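Local atomic coordinates of pseudoalteromonas arctica PAMC 21717 (Pseudoalteromonas arctica, PDB entry 5YL7), a protein that hydrolyses proteins as a cold-active serine protease of the subtilase family and binds several calcium ions. Residues 77-82 and 97-102; 120-125 and 291-296; 146-151 and 186-191; 217-222 and 239-244; 251-256 and 274-279. All coordinates share one frame; numbering follows the deposited sequence.

Contact 1: 77-82 and 97-102; sequences ARDPGD and SSWHGT
D82 holds S98 with both carboxylate oxygens. S98 N donates to D82 OD1 at 2.8 Å, in a nearly straight bond of 165°. S98 OG donates to D82 OD2 at 2.7 Å. Both donors come from the syn side, a little out of the carboxylate plane. The chi1 of D82 (68°) puts CG between the backbone N and the carbonyl carbon.

The second focus is the indole of W99. D79 O lies at its edge, in plane, 3.5 Å from W99 CZ3. The D79 carboxylate is turned 57° to the ring, with D79 OD2 3.6 Å from W99 CE3. G81 CA approaches W99 CH2 obliquely at 3.6 Å. The backbone angles of G81 would jam a CB against the carbonyl O of P80, so they call for glycine.

Further out, D79 OD1 accepts from G81 N at 2.9 Å, an Asx turn. S98 OG accepts from H100 N at 3.1 Å, an ST turn. Two waters donate to D79 OD2. One accepts from T102 OG1, the other from D82 N and W99 N. T42 OG1 also bonds D79 OD2, and W99 NE1 reaches G265 O.

W99 is the N-cap of helix 100-109. H100, its first residue, bonds D41 and S281 and is probably the histidine of the catalytic triad, as in other subtilases. The contact thus ties the loop after helix 64-67 to the start of helix 100-109, while A77 and P80 lean on strand 126-131.

Contact 2: 120-125 and 291-296; sequences GVAYNA and AALIKQ
Beside the packing of A292 and L293 on A122, one polar atom of the same helix is gripped several times. Q296 OE1 accepts from the backbone N of T31 and of G32, and weakly from that of S33. The setting is the subtilisin-like alpha/beta fold. The long helix 280-297 lies against the loop that leads into strand 126-131 of the parallel sheet.

That loop closes in a type I beta turn from A122 to A125, with A125 N donating to A122 O at 2.9 Å. The turn presents two methyl groups to the helix. A122 CB meets A292 CB at 3.8 Å. A125 CB lies farther from the same A292 CB, at 4.5 Å. These three small methyls let the turn sit close to the helix. The nearest CA atoms are those of A122 and L293, 6.2 Å apart.

L293 brings the longer side chain from the helix. Its CG is anti to the carbonyl carbon (chi1 -55°). L293 CD2 lies 4.0 Å from A122 CB. L293 also touches L23 of helix 23-27 and V335 of helix 331-338, while V121 packs on L23. The contact therefore joins several helices around one buried apolar patch.

V121 O is a polar atom within this buried contact. It accepts a hydrogen bond from W27 NE1, and L293 CD2 lies 3.8 Å from V121 O.

Contact 3: 146-151 and 186-191; sequences GIIWAS and INTARS
I186 opens the second segment against I147. Their side chains cross obliquely, and I186 CG1 lies 4.2 Å from I147 CD1. The other branch of I147, CG2, comes 3.9 Å from I186 N. T188 comes next; its CG2 meets I148 CG2 at 4.3 Å.

A189 is the central residue. Its CB sits between I147 CG2 at 3.8 Å and S151 CB at 3.7 Å. A methyl here allows close approach, and the CA atoms of S151 and A189 are 5.0 Å apart. S151 OG stands between its backbone N and carbonyl carbon (chi1 79°). From there it donates back to I148 O at 2.8 Å, and it also bonds N192 ND2 just beyond the second helix. An alanine in place of S151 would keep the CB packing but would probably leave I148 O without the hydroxyl donor and N192 ND2 without this partner, weakening the tie between the two helix ends.

The segments 146-150 and 186-191 run nearly parallel, 11° apart, and their axes approach to 8.3 Å. Beneath them lies the parallel sheet. I147 and A189 both rest on I168 of strand 167-170, and A150 touches A38 of strand 36-41.

Contact 4: 217-222 and 239-244; sequences GVVNVA and NIDVAA. With CA (calcium ion), chain F.
N220 and D241 pair reciprocally. N220 N donates to D241 OD2 at 2.8 Å, on the anti lone pair of OD2, and D241 N returns a bond to N220 O. The same D241 OD2 binds the calcium ion at 2.4 Å, and D241 OD1 at 2.8 Å.

The amide planes of N220 and N239 are turned 69° apart. N220 ND2 reaches N239 OD1 at 3.0 Å; the acceptor lies in the N220 amide plane, but the donor stands above the N239 carbonyl plane. N239 OD1 is also bonded to S207 OG. An alanine at N220 would probably cost N239 a partner and open a gap beside I240 CD1.

Strands 219-224 and 242-245 pair in parallel at the edge of the main sheet. A222 N donates to V242 O, and A244 N to A222 O. V221 CG2 and V242 CG2 meet on one face at 4.2 Å. A222 and A243 point to the other face, and A222 CB touches I240 CG2 at 3.7 Å.

V218 O and E307 complete the protein ligands, and waters fill the rest. The metal thus ties V218 to D241 across the segments. The bound calcium, and K311 NZ hydrogen-bonded to D241 OD1, would probably favour the charged carboxylate.

Contact 5: 251-256 and 274-279; sequences FANDSE and YGYSQG
A type II beta turn from F251 to D254 sets N253 at a positive phi (63°) in its third position, with N253 CA 4.8 Å from the CA of Y276 in the extended strand 272-277. The turn is closed by D254 N donating to F251 O.

N253 OD1 accepts from the backbone N of Y276 at 2.8 Å. The bond is straight at 164° and meets the oxygen nearly along the C=O axis. N253 CG lies anti to its backbone N (chi1 -153°), turned across to the strand. Two waters add to this link. One accepts from N253 N and donates weakly to Y276 O. The other donates to Y274 O and accepts weakly from N253 ND2.

The ring of Y276 makes the broadest contact. S255 CA sits over the centre of one face, 3.5 Å from the ring centroid, as a CH-pi contact. S255 CB approaches Y276 CZ at 3.4 Å over the same ring. D254 O lies 3.2 Å from Y276 CB. At the end of the ring, Y276 OH makes a weak hydrogen bond to R7, and the ring also touches D10 and L259.

D254 shapes the next step of the loop. Its OD1 accepts from E256 N at 2.9 Å, met from above the carboxylate plane.

The arrangement is a surface loop of a type II turn followed by an Asx turn, laid against strand 272-277. That strand pairs with strand 258-263 as a two-stranded antiparallel sheet of the subtilase domain, separate from its main parallel sheet.

All five contacts lie within the one subtilase chain. Contact 1 closes first along the chain. Contact 2 spans the longest stretch, with contacts 3, 4 and 5 in series between its two segments. Contacts 3 and 4 touch directly: R190 probably bonds G217, and I186 packs on V218, so helix 180-191 meets the residues leading into strand 219-224. Their centres are about 18 Å apart. Contacts 3 and 5 are farthest apart, about 31 Å between centres, on opposite sides of the chain's centre. Strand 272-277 of contact 5 leads into helix 280-297 of contact 2. S281 near that helix start and H100 of contact 1 probably belong to the catalytic triad.

Contact 1: 77-82 and 97-102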
# COMPACT_ATOMS: atom_id res chain seq x y z
N ALA A 77 -3.86 16.35 1.88
CA ALA A 77 -3.16 15.25 1.23
C ALA A 77 -3.85 14.77 0.01
O ALA A 77 -3.58 13.68 -0.53
CB ALA A 77 -2.98 14.10 2.23
N ARG A 78 -4.86 15.51 -0.53
CA ARG A 78 -5.43 15.12 -1.79
C ARG A 78 -4.44 15.16 -2.92
O ARG A 78 -3.48 15.93 -2.91
CB ARG A 78 -6.67 15.96 -2.11
CG ARG A 78 -7.83 15.57 -1.26
CD ARG A 78 -9.07 16.42 -1.49
NE ARG A 78 -10.14 16.05 -0.59
CZ ARG A 78 -11.46 16.34 -0.77
NH1 ARG A 78 -11.85 16.95 -1.84
NH2 ARG A 78 -12.30 15.95 0.15
N ASP A 79 -4.64 14.29 -3.91
CA ASP A 79 -3.78 14.18 -5.05
C ASP A 79 -4.24 15.13 -6.13
O ASP A 79 -5.34 14.93 -6.68
CB ASP A 79 -3.82 12.74 -5.57
CG ASP A 79 -2.84 12.40 -6.62
OD1 ASP A 79 -2.17 13.31 -7.18
OD2 ASP A 79 -2.75 11.19 -6.97
N PRO A 80 -3.44 16.14 -6.50
CA PRO A 80 -3.84 17.05 -7.61
C PRO A 80 -3.66 16.45 -8.94
O PRO A 80 -4.06 17.08 -9.95
CB PRO A 80 -2.93 18.23 -7.39
CG PRO A 80 -1.62 17.63 -6.85
CD PRO A 80 -2.13 16.48 -5.97
N GLY A 81 -3.00 15.32 -9.05
CA GLY A 81 -2.59 14.67 -10.23
C GLY A 81 -1.10 14.79 -10.51
O GLY A 81 -0.58 15.89 -10.45
N ASP A 82 -0.49 13.69 -10.80
CA ASP A 82 0.99 13.61 -11.03
C ASP A 82 1.37 13.46 -12.47
O ASP A 82 2.53 13.13 -12.79
CB ASP A 82 1.64 12.56 -10.10
CG ASP A 82 1.23 11.20 -10.43
OD1 ASP A 82 0.53 10.97 -11.44
OD2 ASP A 82 1.54 10.22 -9.72
N SER A 97 -1.85 11.02 -15.18
CA SER A 97 -1.83 10.87 -13.70
C SER A 97 -2.08 9.45 -13.34
O SER A 97 -2.85 8.74 -13.86
CB SER A 97 -2.91 11.79 -13.13
OG SER A 97 -2.56 13.15 -13.27
N SER A 98 -1.35 9.05 -12.30
CA SER A 98 -1.39 7.69 -11.80
C SER A 98 -2.57 7.36 -10.92
O SER A 98 -3.03 6.23 -10.81
CB SER A 98 -0.12 7.34 -10.97
OG SER A 98 -0.04 8.06 -9.79
N TRP A 99 -3.03 8.37 -10.17
CA TRP A 99 -4.01 8.15 -9.07
C TRP A 99 -3.61 6.97 -8.19
O TRP A 99 -4.41 6.28 -7.61
CB TRP A 99 -5.44 8.01 -9.56
CG TRP A 99 -5.77 9.05 -10.54
CD1 TRP A 99 -6.07 8.90 -11.88
CD2 TRP A 99 -5.77 10.47 -10.31
NE1 TRP A 99 -6.27 10.12 -12.48
CE2 TRP A 99 -6.09 11.11 -11.56
CE3 TRP A 99 -5.58 11.31 -9.20
CZ2 TRP A 99 -6.09 12.50 -11.68
CZ3 TRP A 99 -5.55 12.64 -9.35
CH2 TRP A 99 -5.84 13.25 -10.61
N HIS A 100 -2.24 6.85 -7.99
CA HIS A 100 -1.73 5.64 -7.38
C HIS A 100 -2.19 5.50 -5.95
O HIS A 100 -2.58 4.40 -5.51
CB HIS A 100 -0.17 5.70 -7.55
CG HIS A 100 0.53 4.50 -7.12
ND1 HIS A 100 1.06 4.36 -5.89
CD2 HIS A 100 0.94 3.41 -7.84
CE1 HIS A 100 1.79 3.27 -5.86
NE2 HIS A 100 1.75 2.69 -6.99
N GLY A 101 -2.15 6.62 -5.21
CA GLY A 101 -2.55 6.56 -3.85
C GLY A 101 -4.04 6.27 -3.59
O GLY A 101 -4.39 5.70 -2.57
N THR A 102 -4.88 6.60 -4.56
CA THR A 102 -6.31 6.29 -4.46
C THR A 102 -6.55 4.81 -4.66
O THR A 102 -7.31 4.20 -3.94
CB THR A 102 -7.04 7.07 -5.53
OG1 THR A 102 -6.91 8.51 -5.29
CG2 THR A 102 -8.56 6.74 -5.55
O HOH W 1 -4.32 9.35 -5.75
O HOH W 2 -1.92 11.07 -9.67

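Contact 2: 120-125 and 291-296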
# COMPACT_ATOMS: atom_id res chain seq x y z
N GLY A 120 -12.52 -3.54 0.40
CA GLY A 120 -11.18 -3.29 0.91
C GLY A 120 -10.77 -4.43 1.79
O GLY A 120 -11.57 -5.16 2.39
N VAL A 121 -9.44 -4.65 1.99
CA VAL A 121 -8.94 -5.74 2.80
C VAL A 121 -9.27 -5.53 4.25
O VAL A 121 -9.69 -6.49 4.94
CB VAL A 121 -7.41 -5.86 2.58
CG1 VAL A 121 -6.82 -6.87 3.54
CG2 VAL A 121 -7.12 -6.25 1.13
N ALA A 122 -9.00 -4.35 4.77
CA ALA A 122 -9.28 -3.99 6.17
C ALA A 122 -10.34 -2.92 6.15
O ALA A 122 -10.12 -1.78 6.52
CB ALA A 122 -8.04 -3.56 6.90
N TYR A 123 -11.58 -3.32 5.78
CA TYR A 123 -12.61 -2.39 5.40
C TYR A 123 -13.25 -1.65 6.58
O TYR A 123 -13.96 -0.63 6.31
CB TYR A 123 -13.65 -3.02 4.51
CG TYR A 123 -14.34 -4.23 5.07
CD1 TYR A 123 -15.38 -4.10 6.01
CD2 TYR A 123 -14.06 -5.47 4.65
CE1 TYR A 123 -16.10 -5.21 6.46
CE2 TYR A 123 -14.73 -6.58 5.10
CZ TYR A 123 -15.77 -6.41 5.97
OH TYR A 123 -16.51 -7.55 6.34
N ASN A 124 -12.98 -2.06 7.80
CA ASN A 124 -13.42 -1.24 8.99
C ASN A 124 -12.28 -0.50 9.64
O ASN A 124 -12.47 0.16 10.63
CB ASN A 124 -14.16 -2.12 9.98
CG ASN A 124 -15.56 -2.45 9.56
OD1 ASN A 124 -16.23 -1.69 8.90
ND2 ASN A 124 -15.94 -3.69 9.82
N ALA A 125 -11.06 -0.55 9.02
CA ALA A 125 -9.97 0.33 9.42
C ALA A 125 -10.24 1.69 8.85
O ALA A 125 -11.12 1.92 8.04
CB ALA A 125 -8.64 -0.23 8.96
N ALA A 291 -2.06 -6.78 8.12
CA ALA A 291 -1.49 -6.26 9.36
C ALA A 291 -2.54 -5.55 10.21
O ALA A 291 -2.53 -5.71 11.46
CB ALA A 291 -0.33 -5.31 9.02
N ALA A 292 -3.44 -4.80 9.61
CA ALA A 292 -4.55 -4.20 10.32
C ALA A 292 -5.49 -5.23 10.87
O ALA A 292 -6.00 -5.01 12.02
CB ALA A 292 -5.27 -3.16 9.45
N LEU A 293 -5.80 -6.30 10.17
CA LEU A 293 -6.66 -7.37 10.72
C LEU A 293 -5.99 -7.93 11.94
O LEU A 293 -6.66 -8.17 13.00
CB LEU A 293 -6.95 -8.45 9.71
CG LEU A 293 -7.56 -8.00 8.40
CD1 LEU A 293 -7.89 -9.23 7.54
CD2 LEU A 293 -8.78 -7.12 8.60
N ILE A 294 -4.72 -8.24 11.88
CA ILE A 294 -3.95 -8.74 13.00
C ILE A 294 -4.03 -7.81 14.12
O ILE A 294 -4.21 -8.26 15.32
CB ILE A 294 -2.45 -9.00 12.58
CG1 ILE A 294 -2.36 -10.16 11.64
CG2 ILE A 294 -1.58 -9.15 13.79
CD1 ILE A 294 -1.03 -10.18 10.85
N LYS A 295 -3.86 -6.51 13.96
CA LYS A 295 -3.88 -5.53 15.05
C LYS A 295 -5.26 -5.44 15.67
O LYS A 295 -5.30 -5.20 16.90
CB LYS A 295 -3.38 -4.17 14.52
CG LYS A 295 -3.13 -3.15 15.58
CD LYS A 295 -1.95 -3.52 16.45
CE LYS A 295 -1.54 -2.37 17.35
NZ LYS A 295 -0.47 -2.63 18.22
N GLN A 296 -6.33 -5.61 14.97
CA GLN A 296 -7.66 -5.67 15.61
C GLN A 296 -7.71 -6.88 16.54
O GLN A 296 -8.15 -6.78 17.69
CB GLN A 296 -8.75 -5.76 14.63
CG GLN A 296 -10.17 -5.83 15.29
CD GLN A 296 -11.23 -6.20 14.36
OE1 GLN A 296 -11.16 -6.15 13.14
NE2 GLN A 296 -12.41 -6.47 14.89

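Contact 3: 146-151 and 186-191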
# COMPACT_ATOMS: atom_id res chain seq x y z
N GLY A 146 7.32 11.80 6.35
CA GLY A 146 6.04 11.14 6.33
C GLY A 146 5.91 9.91 7.24
O GLY A 146 4.93 9.72 7.91
N ILE A 147 7.00 9.11 7.18
CA ILE A 147 7.06 7.91 8.05
C ILE A 147 7.02 8.32 9.51
O ILE A 147 6.21 7.80 10.29
CB ILE A 147 8.35 7.13 7.79
CG1 ILE A 147 8.38 6.55 6.33
CG2 ILE A 147 8.60 6.09 8.83
CD1 ILE A 147 9.73 6.03 5.88
N ILE A 148 7.84 9.30 9.84
CA ILE A 148 7.87 9.78 11.26
C ILE A 148 6.49 10.28 11.71
O ILE A 148 5.94 9.82 12.73
CB ILE A 148 8.93 10.89 11.40
CG1 ILE A 148 10.32 10.31 11.18
CG2 ILE A 148 8.81 11.56 12.81
CD1 ILE A 148 11.34 11.37 10.89
N TRP A 149 5.94 11.20 10.90
CA TRP A 149 4.65 11.80 11.30
C TRP A 149 3.53 10.77 11.37
O TRP A 149 2.65 10.81 12.22
CB TRP A 149 4.33 12.96 10.32
CG TRP A 149 3.08 13.72 10.66
CD1 TRP A 149 2.98 14.78 11.58
CD2 TRP A 149 1.76 13.50 10.17
NE1 TRP A 149 1.68 15.19 11.59
CE2 TRP A 149 0.89 14.43 10.80
CE3 TRP A 149 1.20 12.59 9.29
CZ2 TRP A 149 -0.45 14.50 10.50
CZ3 TRP A 149 -0.15 12.66 9.06
CH2 TRP A 149 -0.96 13.60 9.68
N ALA A 150 3.51 9.86 10.38
CA ALA A 150 2.47 8.86 10.28
C ALA A 150 2.41 8.03 11.54
O ALA A 150 1.34 7.60 11.98
CB ALA A 150 2.72 7.93 9.15
N SER A 151 3.59 7.79 12.15
CA SER A 151 3.70 7.00 13.37
C SER A 151 3.34 7.76 14.64
O SER A 151 3.38 7.12 15.73
CB SER A 151 5.07 6.40 13.48
OG SER A 151 6.05 7.31 13.95
N ILE A 186 12.20 4.86 9.84
CA ILE A 186 11.66 3.55 10.10
C ILE A 186 11.86 3.15 11.56
O ILE A 186 10.95 2.61 12.19
CB ILE A 186 12.23 2.54 9.14
CG1 ILE A 186 11.70 2.86 7.73
CG2 ILE A 186 11.95 1.09 9.53
CD1 ILE A 186 12.43 2.07 6.66
N ASN A 187 13.09 3.39 12.09
CA ASN A 187 13.34 3.04 13.48
C ASN A 187 12.40 3.81 14.42
O ASN A 187 11.93 3.21 15.36
CB ASN A 187 14.79 3.32 13.81
CG ASN A 187 15.82 2.44 13.13
OD1 ASN A 187 15.48 1.40 12.57
ND2 ASN A 187 17.09 2.88 13.17
N THR A 188 12.21 5.06 14.15
CA THR A 188 11.28 5.89 14.89
C THR A 188 9.85 5.32 14.81
O THR A 188 9.16 5.11 15.83
CB THR A 188 11.26 7.33 14.43
OG1 THR A 188 12.53 7.91 14.83
CG2 THR A 188 10.16 8.15 14.99
N ALA A 189 9.39 5.01 13.59
CA ALA A 189 8.01 4.46 13.46
C ALA A 189 7.85 3.17 14.25
O ALA A 189 6.87 2.96 15.00
CB ALA A 189 7.71 4.23 11.99
N ARG A 190 8.83 2.25 14.10
CA ARG A 190 8.78 0.97 14.85
C ARG A 190 8.77 1.16 16.35
O ARG A 190 8.02 0.54 17.07
CB ARG A 190 9.99 0.11 14.48
CG ARG A 190 9.98 -0.38 13.03
CD ARG A 190 11.32 -0.96 12.67
NE ARG A 190 11.85 -1.92 13.62
CZ ARG A 190 11.37 -3.13 13.81
NH1 ARG A 190 10.49 -3.64 13.00
NH2 ARG A 190 11.72 -3.87 14.84
N SER A 191 9.52 2.18 16.81
CA SER A 191 9.63 2.45 18.31
C SER A 191 8.31 3.00 18.80
O SER A 191 7.96 2.86 19.99
CB SER A 191 10.71 3.46 18.52
OG SER A 191 10.36 4.79 18.16

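Contact 4: 217-222 and 239-244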
# COMPACT_ATOMS: atom_id res chain seq x y z
N GLY A 217 13.98 -3.88 9.46
CA GLY A 217 12.77 -3.73 10.27
C GLY A 217 11.50 -3.46 9.53
O GLY A 217 10.61 -2.83 10.08
N VAL A 218 11.41 -3.96 8.30
CA VAL A 218 10.24 -3.75 7.45
C VAL A 218 9.73 -5.05 6.98
O VAL A 218 10.44 -6.05 6.91
CB VAL A 218 10.56 -2.80 6.26
CG1 VAL A 218 11.18 -1.48 6.73
CG2 VAL A 218 11.44 -3.42 5.22
N VAL A 219 8.47 -5.04 6.54
CA VAL A 219 7.86 -6.21 5.87
C VAL A 219 7.92 -5.92 4.37
O VAL A 219 7.15 -5.09 3.86
CB VAL A 219 6.42 -6.44 6.31
CG1 VAL A 219 5.85 -7.66 5.69
CG2 VAL A 219 6.31 -6.48 7.85
N ASN A 220 8.84 -6.57 3.67
CA ASN A 220 9.07 -6.33 2.25
C ASN A 220 8.33 -7.38 1.45
O ASN A 220 8.41 -8.60 1.74
CB ASN A 220 10.57 -6.38 1.92
CG ASN A 220 10.87 -5.76 0.59
OD1 ASN A 220 10.17 -4.92 0.10
ND2 ASN A 220 12.02 -6.18 -0.01
N VAL A 221 7.55 -6.90 0.49
CA VAL A 221 6.49 -7.73 -0.15
C VAL A 221 6.76 -7.87 -1.64
O VAL A 221 6.83 -6.89 -2.39
CB VAL A 221 5.14 -7.05 0.06
CG1 VAL A 221 4.01 -7.88 -0.56
CG2 VAL A 221 4.87 -6.84 1.54
N ALA A 222 6.84 -9.16 -2.04
CA ALA A 222 6.89 -9.55 -3.49
C ALA A 222 5.47 -9.73 -3.98
O ALA A 222 4.51 -9.93 -3.24
CB ALA A 222 7.70 -10.81 -3.66
N ASN A 239 15.70 -10.68 1.16
CA ASN A 239 15.02 -9.77 2.03
C ASN A 239 13.52 -9.70 1.77
O ASN A 239 12.81 -9.00 2.49
CB ASN A 239 15.63 -8.38 2.02
CG ASN A 239 15.41 -7.62 0.78
OD1 ASN A 239 14.45 -7.90 0.01
ND2 ASN A 239 16.17 -6.58 0.50
N ILE A 240 12.97 -10.49 0.87
CA ILE A 240 11.47 -10.57 0.74
C ILE A 240 11.02 -11.35 1.95
O ILE A 240 11.54 -12.45 2.27
CB ILE A 240 11.07 -11.32 -0.52
CG1 ILE A 240 11.58 -10.57 -1.81
CG2 ILE A 240 9.55 -11.43 -0.56
CD1 ILE A 240 11.10 -9.24 -2.07
N ASP A 241 10.00 -10.79 2.63
CA ASP A 241 9.42 -11.49 3.76
C ASP A 241 8.30 -12.37 3.39
O ASP A 241 8.15 -13.54 3.85
CB ASP A 241 8.95 -10.45 4.78
CG ASP A 241 10.12 -9.68 5.35
OD1 ASP A 241 11.04 -10.36 5.95
OD2 ASP A 241 10.21 -8.44 5.28
N VAL A 242 7.37 -11.87 2.56
CA VAL A 242 6.13 -12.55 2.11
C VAL A 242 5.79 -12.08 0.71
O VAL A 242 6.33 -11.08 0.23
CB VAL A 242 4.94 -12.25 3.05
CG1 VAL A 242 5.21 -12.69 4.49
CG2 VAL A 242 4.58 -10.77 3.02
N ALA A 243 4.87 -12.81 0.08
CA ALA A 243 4.28 -12.38 -1.15
C ALA A 243 2.80 -12.14 -1.00
O ALA A 243 2.16 -12.73 -0.14
CB ALA A 243 4.52 -13.41 -2.24
N ALA A 244 2.25 -11.38 -1.94
CA ALA A 244 0.79 -11.15 -1.98
C ALA A 244 0.42 -10.86 -3.43
O ALA A 244 1.31 -10.46 -4.21
CB ALA A 244 0.38 -10.03 -1.02
CA CA F . 11.79 -7.92 7.03
O HOH W 3 13.47 -6.02 6.92
O HOH W 4 13.16 -8.00 4.99
O HOH W 5 13.35 -9.88 5.62
O HOH W 6 13.39 -9.44 7.95
O HOH W 7 12.18 -6.92 9.32

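Contact 5: 251-256 and 274-279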
# COMPACT_ATOMS: atom_id res chain seq x y z
N PHE A 251 -1.90 -5.85 -20.78
CA PHE A 251 -2.40 -4.67 -21.49
C PHE A 251 -3.02 -3.74 -20.43
O PHE A 251 -3.27 -4.18 -19.29
CB PHE A 251 -3.37 -5.04 -22.59
CG PHE A 251 -4.58 -5.73 -22.16
CD1 PHE A 251 -4.70 -7.09 -22.00
CD2 PHE A 251 -5.80 -4.98 -21.93
CE1 PHE A 251 -5.79 -7.74 -21.59
CE2 PHE A 251 -6.89 -5.64 -21.53
CZ PHE A 251 -6.92 -6.98 -21.38
N ALA A 252 -3.26 -2.47 -20.83
CA ALA A 252 -3.76 -1.51 -19.83
C ALA A 252 -5.15 -1.87 -19.37
O ALA A 252 -6.00 -2.22 -20.09
CB ALA A 252 -3.68 -0.07 -20.40
N ASN A 253 -5.29 -1.81 -18.04
CA ASN A 253 -6.56 -2.11 -17.39
C ASN A 253 -7.05 -3.53 -17.58
O ASN A 253 -8.19 -3.85 -17.37
CB ASN A 253 -7.71 -1.11 -17.85
CG ASN A 253 -8.76 -0.96 -16.81
OD1 ASN A 253 -8.46 -0.87 -15.62
ND2 ASN A 253 -10.01 -0.87 -17.21
N ASP A 254 -6.11 -4.46 -17.89
CA ASP A 254 -6.43 -5.88 -17.97
C ASP A 254 -7.00 -6.39 -16.63
O ASP A 254 -6.35 -6.15 -15.57
CB ASP A 254 -5.07 -6.58 -18.31
CG ASP A 254 -5.08 -8.10 -18.35
OD1 ASP A 254 -6.08 -8.75 -18.12
OD2 ASP A 254 -3.91 -8.56 -18.66
N SER A 255 -8.09 -7.16 -16.62
CA SER A 255 -8.72 -7.67 -15.47
C SER A 255 -7.94 -8.71 -14.71
O SER A 255 -8.34 -9.16 -13.62
CB SER A 255 -10.15 -8.07 -15.72
OG SER A 255 -10.13 -9.16 -16.67
N GLU A 256 -6.82 -9.15 -15.31
CA GLU A 256 -5.85 -9.96 -14.54
C GLU A 256 -5.14 -9.13 -13.45
O GLU A 256 -4.47 -9.69 -12.56
CB GLU A 256 -4.77 -10.56 -15.45
CG GLU A 256 -5.30 -11.61 -16.44
CD GLU A 256 -5.80 -12.79 -15.76
OE1 GLU A 256 -4.94 -13.61 -15.28
OE2 GLU A 256 -6.97 -12.97 -15.49
N TYR A 274 -13.23 2.80 -11.29
CA TYR A 274 -12.56 1.62 -10.77
C TYR A 274 -11.62 1.13 -11.76
O TYR A 274 -11.96 1.14 -12.98
CB TYR A 274 -13.54 0.52 -10.36
CG TYR A 274 -14.57 0.99 -9.38
CD1 TYR A 274 -14.32 1.11 -8.02
CD2 TYR A 274 -15.86 1.41 -9.82
CE1 TYR A 274 -15.24 1.66 -7.15
CE2 TYR A 274 -16.73 1.99 -8.92
CZ TYR A 274 -16.44 2.03 -7.59
OH TYR A 274 -17.30 2.57 -6.66
N GLY A 275 -10.41 0.74 -11.44
CA GLY A 275 -9.44 0.34 -12.40
C GLY A 275 -8.53 -0.76 -11.90
O GLY A 275 -8.34 -0.97 -10.71
N TYR A 276 -8.06 -1.55 -12.89
CA TYR A 276 -7.12 -2.63 -12.64
C TYR A 276 -5.71 -2.18 -12.87
O TYR A 276 -5.39 -1.67 -13.91
CB TYR A 276 -7.38 -3.86 -13.57
CG TYR A 276 -8.70 -4.51 -13.47
CD1 TYR A 276 -8.99 -5.53 -12.56
CD2 TYR A 276 -9.71 -4.15 -14.36
CE1 TYR A 276 -10.24 -6.15 -12.52
CE2 TYR A 276 -10.96 -4.79 -14.32
CZ TYR A 276 -11.17 -5.75 -13.44
OH TYR A 276 -12.41 -6.42 -13.34
N SER A 277 -4.85 -2.36 -11.84
CA SER A 277 -3.46 -1.95 -11.89
C SER A 277 -2.60 -3.13 -11.50
O SER A 277 -3.10 -4.15 -11.03
CB SER A 277 -3.19 -0.79 -10.97
OG SER A 277 -3.76 0.44 -11.50
N GLN A 278 -1.32 -3.01 -11.62
CA GLN A 278 -0.39 -4.07 -11.20
C GLN A 278 0.87 -3.51 -10.58
O GLN A 278 1.28 -2.41 -10.90
CB GLN A 278 0.02 -4.99 -12.33
CG GLN A 278 0.84 -4.36 -13.41
CD GLN A 278 1.41 -5.31 -14.44
OE1 GLN A 278 1.20 -6.50 -14.39
NE2 GLN A 278 2.18 -4.77 -15.34
N GLY A 279 1.48 -4.35 -9.72
CA GLY A 279 2.79 -4.01 -9.18
C GLY A 279 2.92 -4.57 -7.84
O GLY A 279 2.00 -4.97 -7.12
O HOH W 8 -2.94 -1.35 -16.26
O HOH W 9 -11.65 1.27 -15.41